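Long-range contacts in cupin 2 conserved barrel domain protein (Leptotrichia buccalis, PDB 3RNS), which is of unknown function but, as a protein built of two cupin barrels, may bind a metal ion or small ligand in a barrel cavity: residues Leu56-Tyr61 and Phe84-Ala89; Phe71-Lys76 and Asn90-Ile95; Glu164-His169 and His209-Glu214. All coordinates share one frame; numbering follows the deposited sequence. Where two conformers were deposited one is given.

Contact 1 (Leu56-Tyr61 and Phe84-Ala89); sequences LGNRYY and FLEITA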
ATOM      1  N   LEU A  56      16.892   8.159  -7.606  1.00 75.15           N
ATOM      2  CA  LEU A  56      16.754   8.198  -9.080  1.00 74.84           C
ATOM      3  C   LEU A  56      15.279   8.088  -9.542  1.00 71.18           C
ATOM      4  O   LEU A  56      14.944   8.509 -10.659  1.00 72.86           O
ATOM      5  CB  LEU A  56      17.611   7.112  -9.768  1.00 76.20           C
ATOM      6  CG  LEU A  56      18.871   7.539 -10.551  1.00 79.99           C
ATOM      7  CD1 LEU A  56      19.791   6.326 -10.809  1.00 80.89           C
ATOM      8  CD2 LEU A  56      18.528   8.264 -11.887  1.00 82.47           C
ATOM      9  N   GLY A  57      14.418   7.509  -8.700  1.00 65.17           N
ATOM     10  CA  GLY A  57      12.974   7.467  -8.966  1.00 61.07           C
ATOM     11  C   GLY A  57      12.128   7.922  -7.788  1.00 56.47           C
ATOM     12  O   GLY A  57      12.641   8.115  -6.667  1.00 55.62           O
ATOM     13  N   ASN A  58      10.822   8.064  -8.037  1.00 52.85           N
ATOM     14  CA  ASN A  58       9.877   8.516  -7.028  0.60 49.97           C
ATOM     15  C   ASN A  58       9.669   7.470  -5.932  1.00 47.15           C
ATOM     16  O   ASN A  58       9.847   6.260  -6.162  1.00 45.58           O
ATOM     17  CB  ASN A  58       8.534   8.877  -7.667  0.60 49.68           C
ATOM     18  CG  ASN A  58       8.676   9.878  -8.820  0.60 52.50           C
ATOM     19  OD1 ASN A  58       9.149  10.993  -8.628  0.60 50.91           O
ATOM     20  ND2 ASN A  58       8.278   9.465 -10.021  0.60 53.59           N
ATOM     21  N   ARG A  59       9.303   7.950  -4.754  1.00 44.47           N
ATOM     22  CA  ARG A  59       8.958   7.093  -3.638  1.00 42.94           C
ATOM     23  C   ARG A  59       7.597   7.518  -3.099  1.00 41.32           C
ATOM     24  O   ARG A  59       7.282   8.726  -3.048  1.00 42.32           O
ATOM     25  CB  ARG A  59       9.976   7.230  -2.524  1.00 43.37           C
ATOM     26  CG  ARG A  59      11.410   6.869  -2.897  1.00 46.89           C
ATOM     27  CD  ARG A  59      11.631   5.372  -2.846  1.00 48.88           C
ATOM     28  NE  ARG A  59      12.991   4.967  -3.226  1.00 51.32           N
ATOM     29  CZ  ARG A  59      13.408   4.779  -4.483  1.00 55.06           C
ATOM     30  NH1 ARG A  59      12.609   5.018  -5.519  1.00 56.76           N
ATOM     31  NH2 ARG A  59      14.647   4.366  -4.714  1.00 58.28           N
ATOM     32  N   TYR A  60       6.803   6.528  -2.723  1.00 38.04           N
ATOM     33  CA  TYR A  60       5.494   6.716  -2.155  1.00 36.41           C
ATOM     34  C   TYR A  60       5.444   5.887  -0.871  1.00 35.23           C
ATOM     35  O   TYR A  60       6.001   4.790  -0.812  1.00 34.48           O
ATOM     36  CB  TYR A  60       4.404   6.214  -3.113  1.00 36.42           C
ATOM     37  CG  TYR A  60       4.541   6.784  -4.492  1.00 37.32           C
ATOM     38  CD1 TYR A  60       3.900   7.942  -4.838  1.00 39.80           C
ATOM     39  CD2 TYR A  60       5.325   6.157  -5.443  1.00 37.91           C
ATOM     40  CE1 TYR A  60       4.073   8.518  -6.117  1.00 41.26           C
ATOM     41  CE2 TYR A  60       5.496   6.703  -6.716  1.00 42.31           C
ATOM     42  CZ  TYR A  60       4.871   7.889  -7.039  1.00 42.71           C
ATOM     43  OH  TYR A  60       5.017   8.419  -8.309  1.00 47.28           O
ATOM     44  N   TYR A  61       4.755   6.414   0.131  1.00 34.65           N
ATOM     45  CA  TYR A  61       4.635   5.817   1.433  1.00 33.24           C
ATOM     46  C   TYR A  61       3.200   5.772   1.826  1.00 33.06           C
ATOM     47  O   TYR A  61       2.490   6.796   1.670  1.00 33.08           O
ATOM     48  CB  TYR A  61       5.386   6.664   2.461  1.00 33.61           C
ATOM     49  CG  TYR A  61       6.880   6.562   2.274  1.00 33.94           C
ATOM     50  CD1 TYR A  61       7.565   5.461   2.744  1.00 34.99           C
ATOM     51  CD2 TYR A  61       7.592   7.533   1.567  1.00 37.03           C
ATOM     52  CE1 TYR A  61       8.917   5.319   2.574  1.00 35.49           C
ATOM     53  CE2 TYR A  61       8.959   7.403   1.385  1.00 36.95           C
ATOM     54  CZ  TYR A  61       9.604   6.288   1.899  1.00 37.26           C
ATOM     55  OH  TYR A  61      10.934   6.089   1.711  1.00 36.92           O
ATOM     56  N   PHE A  84      -0.987   8.819   3.111  1.00 34.51           N
ATOM     57  CA  PHE A  84      -0.203   8.583   1.929  1.00 34.97           C
ATOM     58  C   PHE A  84       0.633   9.818   1.627  1.00 37.52           C
ATOM     59  O   PHE A  84       0.145  10.952   1.800  1.00 37.89           O
ATOM     60  CB  PHE A  84      -1.168   8.331   0.797  1.00 35.45           C
ATOM     61  CG  PHE A  84      -0.515   7.927  -0.472  1.00 36.93           C
ATOM     62  CD1 PHE A  84      -0.251   8.856  -1.460  1.00 41.37           C
ATOM     63  CD2 PHE A  84      -0.158   6.618  -0.671  1.00 41.05           C
ATOM     64  CE1 PHE A  84       0.339   8.441  -2.674  1.00 44.35           C
ATOM     65  CE2 PHE A  84       0.452   6.208  -1.858  1.00 43.96           C
ATOM     66  CZ  PHE A  84       0.683   7.115  -2.855  1.00 41.73           C
ATOM     67  N   LEU A  85       1.873   9.595   1.188  1.00 37.83           N
ATOM     68  CA  LEU A  85       2.776  10.650   0.808  1.00 40.04           C
ATOM     69  C   LEU A  85       3.630  10.246  -0.401  1.00 41.12           C
ATOM     70  O   LEU A  85       4.158   9.133  -0.439  1.00 39.26           O
ATOM     71  CB  LEU A  85       3.721  10.956   1.982  1.00 41.08           C
ATOM     72  CG  LEU A  85       4.816  12.037   1.812  1.00 42.92           C
ATOM     73  CD1 LEU A  85       4.211  13.413   1.613  1.00 44.23           C
ATOM     74  CD2 LEU A  85       5.670  12.032   3.029  1.00 46.10           C
ATOM     75  N   GLU A  86       3.768  11.164  -1.358  1.00 42.66           N
ATOM     76  CA  GLU A  86       4.666  11.021  -2.490  1.00 45.65           C
ATOM     77  C   GLU A  86       5.886  11.897  -2.275  1.00 48.02           C
ATOM     78  O   GLU A  86       5.767  13.047  -1.859  1.00 47.62           O
ATOM     79  CB  GLU A  86       4.026  11.469  -3.807  1.00 47.05           C
ATOM     80  CG  GLU A  86       5.086  11.675  -4.913  1.00 51.87           C
ATOM     81  CD  GLU A  86       4.552  12.034  -6.320  1.00 56.85           C
ATOM     82  OE1 GLU A  86       3.337  11.994  -6.572  1.00 58.11           O
ATOM     83  OE2 GLU A  86       5.398  12.342  -7.196  1.00 64.52           O
ATOM     84  N   ILE A  87       7.056  11.338  -2.586  1.00 49.55           N
ATOM     85  CA  ILE A  87       8.335  12.061  -2.573  1.00 51.84           C
ATOM     86  C   ILE A  87       8.933  11.921  -3.964  1.00 54.01           C
ATOM     87  O   ILE A  87       9.281  10.827  -4.404  1.00 52.93           O
ATOM     88  CB  ILE A  87       9.287  11.492  -1.487  1.00 50.98           C
ATOM     89  CG1 ILE A  87       8.566  11.502  -0.126  1.00 49.62           C
ATOM     90  CG2 ILE A  87      10.575  12.278  -1.439  1.00 52.36           C
ATOM     91  CD1 ILE A  87       9.403  11.261   1.070  1.00 48.67           C
ATOM     92  N   THR A  88       9.003  13.034  -4.687  1.00 57.73           N
ATOM     93  CA  THR A  88       9.510  13.011  -6.064  1.00 60.22           C
ATOM     94  C   THR A  88      11.047  12.749  -6.118  1.00 61.56           C
ATOM     95  O   THR A  88      11.769  12.983  -5.153  1.00 60.84           O
ATOM     96  CB  THR A  88       9.085  14.311  -6.844  1.00 62.51           C
ATOM     97  OG1 THR A  88       9.489  15.475  -6.117  1.00 65.07           O
ATOM     98  CG2 THR A  88       7.565  14.362  -7.010  1.00 61.57           C
ATOM     99  N   ALA A  89      11.506  12.234  -7.259  1.00 63.30           N
ATOM    100  CA  ALA A  89      12.923  11.979  -7.537  1.00 65.19           C
ATOM    101  C   ALA A  89      13.815  13.210  -7.299  1.00 67.59           C
ATOM    102  O   ALA A  89      13.358  14.351  -7.388  1.00 67.89           O
ATOM    103  CB  ALA A  89      13.088  11.490  -8.993  1.00 66.10           C
TER

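Contact 2 (Phe71-Lys76 and Asn90-Ile95); sequences FIENNK and NHNYSI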
ATOM      1  N   PHE A  71      11.327  14.941   6.662  1.00 61.41           N
ATOM      2  CA  PHE A  71      11.964  16.199   6.347  1.00 65.19           C
ATOM      3  C   PHE A  71      12.497  16.040   4.960  1.00 66.98           C
ATOM      4  O   PHE A  71      13.393  15.241   4.745  1.00 66.92           O
ATOM      5  CB  PHE A  71      13.093  16.508   7.310  1.00 65.94           C
ATOM      6  CG  PHE A  71      12.682  16.485   8.757  1.00 66.84           C
ATOM      7  CD1 PHE A  71      12.345  17.659   9.423  1.00 69.67           C
ATOM      8  CD2 PHE A  71      12.646  15.277   9.463  1.00 66.83           C
ATOM      9  CE1 PHE A  71      11.981  17.629  10.769  1.00 70.09           C
ATOM     10  CE2 PHE A  71      12.276  15.230  10.796  1.00 66.23           C
ATOM     11  CZ  PHE A  71      11.941  16.408  11.458  1.00 68.40           C
ATOM     12  N   ILE A  72      11.901  16.760   4.014  1.00 69.64           N
ATOM     13  CA  ILE A  72      12.301  16.703   2.609  1.00 71.44           C
ATOM     14  C   ILE A  72      13.034  17.989   2.335  1.00 75.13           C
ATOM     15  O   ILE A  72      12.477  19.072   2.569  1.00 76.48           O
ATOM     16  CB  ILE A  72      11.085  16.612   1.640  1.00 70.94           C
ATOM     17  CG1 ILE A  72       9.952  15.779   2.247  1.00 68.80           C
ATOM     18  CG2 ILE A  72      11.522  16.053   0.292  1.00 70.63           C
ATOM     19  CD1 ILE A  72       8.923  15.274   1.242  1.00 67.27           C
ATOM     20  N   GLU A  73      14.272  17.873   1.843  1.00 77.51           N
ATOM     21  CA  GLU A  73      15.146  19.024   1.654  1.00 80.82           C
ATOM     22  C   GLU A  73      14.744  20.110   2.664  1.00 82.30           C
ATOM     23  O   GLU A  73      14.388  21.235   2.278  1.00 84.24           O
ATOM     24  CB  GLU A  73      15.065  19.591   0.208  1.00 82.97           C
ATOM     25  CG  GLU A  73      15.433  18.635  -0.964  1.00 83.12           C
ATOM     26  CD  GLU A  73      16.936  18.421  -1.185  1.00 84.92           C
ATOM     27  OE1 GLU A  73      17.687  19.422  -1.325  1.00 88.06           O
ATOM     28  OE2 GLU A  73      17.355  17.245  -1.268  1.00 82.36           O
ATOM     29  N   ASN A  74      14.768  19.757   3.954  1.00 81.46           N
ATOM     30  CA  ASN A  74      14.519  20.726   5.046  1.00 82.27           C
ATOM     31  C   ASN A  74      13.089  21.279   5.088  1.00 81.33           C
ATOM     32  O   ASN A  74      12.891  22.500   5.098  1.00 83.43           O
ATOM     33  CB  ASN A  74      15.518  21.905   4.975  1.00 84.96           C
ATOM     34  CG  ASN A  74      16.782  21.671   5.797  1.00 86.51           C
ATOM     35  OD1 ASN A  74      17.140  20.533   6.131  1.00 84.99           O
ATOM     36  ND2 ASN A  74      17.475  22.767   6.120  1.00 87.56           N
ATOM     37  N   ASN A  75      12.101  20.390   5.107  1.00 78.30           N
ATOM     38  CA  ASN A  75      10.697  20.789   5.254  0.60 77.68           C
ATOM     39  C   ASN A  75       9.911  19.718   5.988  1.00 74.93           C
ATOM     40  O   ASN A  75       9.750  18.625   5.460  1.00 73.19           O
ATOM     41  CB  ASN A  75      10.045  21.022   3.890  0.60 78.01           C
ATOM     42  CG  ASN A  75      10.438  22.337   3.273  0.60 80.78           C
ATOM     43  OD1 ASN A  75      10.139  23.410   3.813  0.60 81.90           O
ATOM     44  ND2 ASN A  75      11.116  22.268   2.132  0.60 80.43           N
ATOM     45  N   LYS A  76       9.414  20.043   7.179  1.00 74.21           N
ATOM     46  CA  LYS A  76       8.705  19.086   8.008  1.00 71.63           C
ATOM     47  C   LYS A  76       7.278  18.789   7.531  1.00 69.44           C
ATOM     48  O   LYS A  76       6.418  19.649   7.545  1.00 70.19           O
ATOM     49  CB  LYS A  76       8.676  19.557   9.467  1.00 72.78           C
ATOM     50  CG  LYS A  76       8.416  18.419  10.457  1.00 72.03           C
ATOM     51  CD  LYS A  76       8.848  18.761  11.910  1.00 74.98           C
ATOM     52  CE  LYS A  76       7.680  19.312  12.758  1.00 76.74           C
ATOM     53  NZ  LYS A  76       7.897  19.142  14.235  1.00 78.00           N
ATOM     54  N   ASN A  90      15.082  12.934  -6.978  1.00 69.04           N
ATOM     55  CA  ASN A  90      16.124  13.958  -6.805  0.60 71.60           C
ATOM     56  C   ASN A  90      15.977  14.762  -5.495  1.00 71.16           C
ATOM     57  O   ASN A  90      16.444  15.913  -5.385  1.00 73.42           O
ATOM     58  CB  ASN A  90      16.200  14.874  -8.047  0.60 74.52           C
ATOM     59  CG  ASN A  90      16.335  14.083  -9.352  0.60 75.22           C
ATOM     60  OD1 ASN A  90      17.184  13.190  -9.460  0.60 73.87           O
ATOM     61  ND2 ASN A  90      15.491  14.401 -10.338  0.60 74.93           N
ATOM     62  N   HIS A  91      15.360  14.141  -4.485  1.00 68.60           N
ATOM     63  CA  HIS A  91      15.204  14.782  -3.175  1.00 68.00           C
ATOM     64  C   HIS A  91      15.808  13.962  -2.052  1.00 65.91           C
ATOM     65  O   HIS A  91      15.494  12.765  -1.890  1.00 64.65           O
ATOM     66  CB  HIS A  91      13.734  15.064  -2.884  1.00 67.42           C
ATOM     67  CG  HIS A  91      13.171  16.189  -3.698  1.00 71.30           C
ATOM     68  ND1 HIS A  91      12.384  15.980  -4.813  1.00 74.52           N
ATOM     69  CD2 HIS A  91      13.301  17.531  -3.575  1.00 74.83           C
ATOM     70  CE1 HIS A  91      12.051  17.148  -5.337  1.00 77.18           C
ATOM     71  NE2 HIS A  91      12.596  18.105  -4.604  1.00 77.40           N
ATOM     72  N   ASN A  92      16.688  14.605  -1.287  1.00 65.72           N
ATOM     73  CA  ASN A  92      17.133  14.066  -0.020  1.00 63.93           C
ATOM     74  C   ASN A  92      15.975  14.168   0.926  1.00 61.35           C
ATOM     75  O   ASN A  92      15.223  15.165   0.901  1.00 62.39           O
ATOM     76  CB  ASN A  92      18.281  14.863   0.588  1.00 66.31           C
ATOM     77  CG  ASN A  92      19.579  14.649  -0.139  1.00 69.96           C
ATOM     78  OD1 ASN A  92      20.032  13.518  -0.301  1.00 73.06           O
ATOM     79  ND2 ASN A  92      20.196  15.736  -0.576  1.00 74.81           N
ATOM     80  N   TYR A  93      15.827  13.139   1.754  1.00 57.52           N
ATOM     81  CA  TYR A  93      14.859  13.167   2.836  1.00 54.12           C
ATOM     82  C   TYR A  93      15.286  12.266   3.987  1.00 51.68           C
ATOM     83  O   TYR A  93      16.180  11.444   3.871  1.00 49.22           O
ATOM     84  CB  TYR A  93      13.447  12.815   2.328  1.00 53.02           C
ATOM     85  CG  TYR A  93      13.255  11.399   1.795  1.00 50.89           C
ATOM     86  CD1 TYR A  93      13.534  11.088   0.467  1.00 50.51           C
ATOM     87  CD2 TYR A  93      12.782  10.377   2.616  1.00 48.50           C
ATOM     88  CE1 TYR A  93      13.363   9.808  -0.020  1.00 49.71           C
ATOM     89  CE2 TYR A  93      12.587   9.094   2.133  1.00 47.55           C
ATOM     90  CZ  TYR A  93      12.875   8.818   0.810  1.00 48.30           C
ATOM     91  OH  TYR A  93      12.713   7.546   0.326  1.00 49.71           O
ATOM     92  N   SER A  94      14.647  12.479   5.119  1.00 50.42           N
ATOM     93  CA  SER A  94      14.767  11.585   6.235  1.00 49.21           C
ATOM     94  C   SER A  94      13.355  11.338   6.732  1.00 47.35           C
ATOM     95  O   SER A  94      12.466  12.183   6.520  1.00 48.07           O
ATOM     96  CB  SER A  94      15.658  12.191   7.333  1.00 50.42           C
ATOM     97  OG  SER A  94      15.146  13.446   7.764  1.00 53.97           O
ATOM     98  N   ILE A  95      13.161  10.187   7.379  1.00 45.72           N
ATOM     99  CA  ILE A  95      11.894   9.833   8.067  1.00 45.12           C
ATOM    100  C   ILE A  95      12.175   9.453   9.527  1.00 44.07           C
ATOM    101  O   ILE A  95      12.954   8.511   9.781  1.00 44.81           O
ATOM    102  CB  ILE A  95      11.196   8.655   7.411  1.00 44.62           C
ATOM    103  CG1 ILE A  95      10.982   8.925   5.906  1.00 48.16           C
ATOM    104  CG2 ILE A  95       9.847   8.367   8.078  1.00 43.21           C
ATOM    105  CD1 ILE A  95      10.201   7.804   5.175  1.00 47.84           C
TER

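Contact 3 (Glu164-His169 and His209-Glu214); sequences ESLDPH and HAVEAE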
ATOM      1  N   GLU A 164     -21.614  -4.453  -4.872  1.00 33.74           N
ATOM      2  CA  GLU A 164     -20.868  -4.193  -6.116  0.60 33.32           C
ATOM      3  C   GLU A 164     -19.688  -5.150  -6.221  1.00 32.65           C
ATOM      4  O   GLU A 164     -19.186  -5.634  -5.228  1.00 31.07           O
ATOM      5  CB  GLU A 164     -20.404  -2.722  -6.244  0.60 33.73           C
ATOM      6  CG  GLU A 164     -21.421  -1.771  -6.946  0.60 36.07           C
ATOM      7  CD  GLU A 164     -21.580  -1.998  -8.484  0.60 37.82           C
ATOM      8  OE1 GLU A 164     -20.672  -2.529  -9.181  0.60 40.81           O
ATOM      9  OE2 GLU A 164     -22.642  -1.632  -8.996  0.60 37.15           O
ATOM     10  N   SER A 165     -19.272  -5.438  -7.458  1.00 32.80           N
ATOM     11  CA  SER A 165     -18.235  -6.386  -7.729  1.00 32.96           C
ATOM     12  C   SER A 165     -17.517  -6.063  -9.024  1.00 33.27           C
ATOM     13  O   SER A 165     -18.074  -5.428  -9.896  1.00 33.56           O
ATOM     14  CB  SER A 165     -18.827  -7.819  -7.865  1.00 33.65           C
ATOM     15  OG  SER A 165     -19.752  -7.916  -8.948  1.00 35.52           O
ATOM     16  N   LEU A 166     -16.290  -6.548  -9.143  1.00 33.20           N
ATOM     17  CA  LEU A 166     -15.619  -6.661 -10.415  1.00 34.93           C
ATOM     18  C   LEU A 166     -15.619  -8.130 -10.849  1.00 36.62           C
ATOM     19  O   LEU A 166     -15.283  -9.023 -10.065  1.00 35.32           O
ATOM     20  CB  LEU A 166     -14.180  -6.180 -10.284  1.00 35.21           C
ATOM     21  CG  LEU A 166     -13.988  -4.777  -9.679  1.00 33.89           C
ATOM     22  CD1 LEU A 166     -12.467  -4.461  -9.610  1.00 34.84           C
ATOM     23  CD2 LEU A 166     -14.732  -3.793 -10.541  1.00 34.43           C
ATOM     24  N   ASP A 167     -15.957  -8.353 -12.101  1.00 38.77           N
ATOM     25  CA  ASP A 167     -15.897  -9.678 -12.717  1.00 41.13           C
ATOM     26  C   ASP A 167     -14.441 -10.131 -12.861  1.00 41.51           C
ATOM     27  O   ASP A 167     -13.537  -9.300 -12.866  1.00 41.20           O
ATOM     28  CB  ASP A 167     -16.522  -9.625 -14.123  1.00 42.83           C
ATOM     29  CG  ASP A 167     -18.016  -9.327 -14.101  1.00 46.71           C
ATOM     30  OD1 ASP A 167     -18.699  -9.766 -13.150  1.00 47.30           O
ATOM     31  OD2 ASP A 167     -18.505  -8.647 -15.056  1.00 52.47           O
ATOM     32  N   PRO A 168     -14.216 -11.452 -13.019  1.00 42.61           N
ATOM     33  CA  PRO A 168     -12.866 -11.966 -13.132  1.00 43.50           C
ATOM     34  C   PRO A 168     -12.081 -11.289 -14.241  1.00 45.06           C
ATOM     35  O   PRO A 168     -12.600 -11.117 -15.350  1.00 46.51           O
ATOM     36  CB  PRO A 168     -13.084 -13.444 -13.491  1.00 44.61           C
ATOM     37  CG  PRO A 168     -14.386 -13.785 -12.923  1.00 44.21           C
ATOM     38  CD  PRO A 168     -15.208 -12.538 -13.179  1.00 43.60           C
ATOM     39  N   HIS A 169     -10.843 -10.921 -13.952  1.00 45.58           N
ATOM     40  CA  HIS A 169      -9.970 -10.293 -14.953  1.00 47.00           C
ATOM     41  C   HIS A 169      -8.500 -10.541 -14.578  1.00 47.74           C
ATOM     42  O   HIS A 169      -8.212 -11.080 -13.509  1.00 45.33           O
ATOM     43  CB  HIS A 169     -10.275  -8.791 -15.087  1.00 46.38           C
ATOM     44  CG  HIS A 169     -10.105  -8.015 -13.816  1.00 45.75           C
ATOM     45  ND1 HIS A 169     -10.957  -8.148 -12.728  1.00 47.34           N
ATOM     46  CD2 HIS A 169      -9.171  -7.102 -13.451  1.00 46.15           C
ATOM     47  CE1 HIS A 169     -10.544  -7.356 -11.748  1.00 45.05           C
ATOM     48  NE2 HIS A 169      -9.470  -6.700 -12.167  1.00 45.51           N
ATOM     49  N   HIS A 209      -8.529 -12.707 -11.306  1.00 36.49           N
ATOM     50  CA  HIS A 209      -9.014 -12.365  -9.955  1.00 35.06           C
ATOM     51  C   HIS A 209     -10.309 -11.542 -10.072  1.00 34.38           C
ATOM     52  O   HIS A 209     -10.653 -11.005 -11.150  1.00 34.95           O
ATOM     53  CB  HIS A 209      -7.936 -11.622  -9.122  1.00 32.81           C
ATOM     54  CG  HIS A 209      -7.414 -10.386  -9.784  1.00 36.83           C
ATOM     55  ND1 HIS A 209      -6.141 -10.299 -10.306  1.00 41.68           N
ATOM     56  CD2 HIS A 209      -8.005  -9.194 -10.041  1.00 40.21           C
ATOM     57  CE1 HIS A 209      -5.964  -9.101 -10.837  1.00 42.37           C
ATOM     58  NE2 HIS A 209      -7.081  -8.413 -10.694  1.00 42.88           N
ATOM     59  N   ALA A 210     -11.009 -11.438  -8.956  1.00 33.24           N
ATOM     60  CA  ALA A 210     -12.256 -10.683  -8.863  1.00 32.67           C
ATOM     61  C   ALA A 210     -12.420 -10.237  -7.414  1.00 31.34           C
ATOM     62  O   ALA A 210     -11.738 -10.702  -6.507  1.00 29.92           O
ATOM     63  CB  ALA A 210     -13.450 -11.562  -9.310  1.00 31.90           C
ATOM     64  N   VAL A 211     -13.351  -9.330  -7.211  1.00 32.27           N
ATOM     65  CA  VAL A 211     -13.646  -8.778  -5.894  1.00 31.98           C
ATOM     66  C   VAL A 211     -15.107  -8.410  -5.792  1.00 32.32           C
ATOM     67  O   VAL A 211     -15.756  -8.065  -6.786  1.00 32.48           O
ATOM     68  CB  VAL A 211     -12.762  -7.549  -5.562  1.00 32.26           C
ATOM     69  CG1 VAL A 211     -12.975  -6.432  -6.484  1.00 34.51           C
ATOM     70  CG2 VAL A 211     -12.994  -7.078  -4.165  1.00 33.05           C
ATOM     71  N   GLU A 212     -15.622  -8.487  -4.582  1.00 31.66           N
ATOM     72  CA  GLU A 212     -16.999  -8.230  -4.325  1.00 32.93           C
ATOM     73  C   GLU A 212     -17.131  -7.627  -2.939  1.00 31.88           C
ATOM     74  O   GLU A 212     -16.472  -8.099  -1.980  1.00 30.34           O
ATOM     75  CB  GLU A 212     -17.685  -9.585  -4.448  1.00 34.43           C
ATOM     76  CG  GLU A 212     -19.059  -9.677  -4.012  1.00 41.42           C
ATOM     77  CD  GLU A 212     -19.629 -11.135  -4.113  1.00 50.78           C
ATOM     78  OE1 GLU A 212     -18.876 -12.116  -4.408  1.00 56.12           O
ATOM     79  OE2 GLU A 212     -20.854 -11.272  -3.872  1.00 59.01           O
ATOM     80  N   ALA A 213     -17.969  -6.602  -2.812  1.00 30.61           N
ATOM     81  CA  ALA A 213     -18.375  -6.096  -1.498  1.00 31.79           C
ATOM     82  C   ALA A 213     -19.516  -6.982  -1.000  1.00 33.36           C
ATOM     83  O   ALA A 213     -20.692  -6.681  -1.153  1.00 32.95           O
ATOM     84  CB  ALA A 213     -18.808  -4.587  -1.594  1.00 30.31           C
ATOM     85  N   GLU A 214     -19.170  -8.107  -0.412  1.00 35.86           N
ATOM     86  CA  GLU A 214     -20.152  -9.147  -0.142  1.00 38.05           C
ATOM     87  C   GLU A 214     -21.054  -8.830   1.063  1.00 38.31           C
ATOM     88  O   GLU A 214     -22.232  -8.891   0.947  1.00 38.79           O
ATOM     89  CB  GLU A 214     -19.423 -10.468   0.116  1.00 40.05           C
ATOM     90  CG  GLU A 214     -20.361 -11.656   0.366  1.00 46.80           C
ATOM     91  CD  GLU A 214     -19.639 -12.866   1.014  1.00 53.74           C
ATOM     92  OE1 GLU A 214     -18.772 -12.683   1.929  1.00 56.59           O
ATOM     93  OE2 GLU A 214     -19.954 -14.000   0.596  1.00 59.85           O
TER
HETATM   94  O   HOH W   1      -7.175  -5.646 -11.140  1.00 51.68           O

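Contact 1 (Leu56-Tyr61 and Phe84-Ala89)
R59-Y61 and F84-I87 run antiparallel with their axes 4.7 Å apart at 166°, R59 facing I87 and Y61 facing L85 as hydrogen-bonded pairs on either side of the non-hydrogen-bonded pair Y60-E86. Both outer pairs bond in each direction, and the link from I87 N to R59 O is the shortest at 2.7 Å. Beyond R59 a side chain takes over: in the conformer described, N58 OD1 accepts the backbone N of A89 at 3.0 Å, a bond that may not hold in the other conformer. The side chains of Y60 and E86 lie alongside each other and point the same way, with E86 CG 3.5 Å from Y60 CE1 and the carboxylate turned 59° from the ring. F84 approaches obliquely on that same face, its CZ 3.8 Å from Y60 CB. Here Y60 and F84 also meet M155 of the second barrel. On the reverse face I87 points CD1 at Y61, 3.9 Å from CE2, with CG1 set beside the backbone N (chi1 -54°). The hydroxyl of Y61 bonds to E105 and Y93, while NH1 of R59 donates to the backbone carbonyls of N58 and E108. The backbone thus binds the strands along their length, one face joins the two barrels through aromatic groups, and the other carries polar tips whose partners lie largely on neighbouring strands.

Contact 2 (Phe71-Lys76 and Asn90-Ile95)
H91 meets the 71-76 segment through two carbons: its CB lies 4.0 Å from I72 CG2, and its ring receives E73 CG at the edge, in the ring plane, 3.5 Å from CD2. ND1 of the same ring is bonded to the carbonyl of T88, which helps to set its rotation. The carboxylate of E73 stands near this imidazole without touching it, and would probably favour a positive charge there.

N92 and E73 then bind each other through backbone and side chain. N92 O accepts the backbone N of E73, and in return N92 N donates to E73 OE2 at 2.7 Å, using the anti lone pair. A weak bond from N92 ND2 reaches E73 OE2 at 3.3 Å, with amide and carboxylate planes only 21° apart. A bend in the E73 chain (chi2 -78°) sets CD back toward N92.

Y93, paired with I72 without hydrogen bonds, of its side chain brings chiefly CB to this contact, 3.4 Å from F71 O. Its CG sits between backbone N and carbonyl carbon (chi1 65°), and the ring leads off to I87 and R59, with Y61 as polar partner. S94 faces F71 as a hydrogen-bonded pair with a bond in each direction; its OG lies 3.5 Å from F71 CD2, obliquely to the ring.

Strand 93-97 is thereby joined to strand 67-72 just where the latter enters its turn, a turn closed by I72 N bonding to N75 O. Past the last strand pair, polar groups do the holding: one carboxylate oxygen takes the backbone N-H of N92 and, weakly, its side-chain amide, and the backbone N of E73 is satisfied by the backbone carbonyl of N92.

Contact 3 (Glu164-His169 and His209-Glu214)
H169 and H209 form a T-shaped imidazole pair with one water shared between their NE2 atoms, 2.7 Å from that of H169 and 2.8 Å from that of H209. The edge of H209 is turned to the face of H169, centroids 4.5 Å apart and planes at 76°, with H209 CD2 offset toward the rim. The H169 carbonyl oxygen in turn lies over the centre of the H209 ring. A second bond steadies H169, whose ND1 donates to D167 O at 2.8 Å in nearly the ring plane. An alanine in place of H169 would probably leave the water held by H209 alone of the two, D167 O without this donor, and the H209 ring freer to turn.

The two histidines are also a hydrogen-bonded antiparallel pair, like L166 and V211, but a beta bulge between the pairs shifts the register by one. A210 CB, 3.2 Å from L166 O, sits beside it, and the bond from V211 N to L166 O is weak at 3.5 Å. L166 CD1 packs on V211 CG1 at 3.7 Å. The positions of the two histidines are consistent with those that bind metal in the two conserved cupin motifs, although here a water joins them.

Overall arrangement
Contacts 1 and 2 belong to the same barrel and touch, their centres 11 Å apart, whereas contact 3 lies in the other barrel, on the far side of the chain's centre. Strands 83-87 and 93-97 follow each other, so the chain passes directly from contact 1 into contact 2. Contact 1 is partly buried and mixes aromatic with polar groups; contact 2 is a surface contact held by a glutamate-asparagine exchange; contact 3, also partly buried, turns histidines to a water. Y93, bonded through its backbone to A52 of strand 49-52, seems to occupy the place of H209 in contact 3, so the first barrel probably lacks this histidine pair.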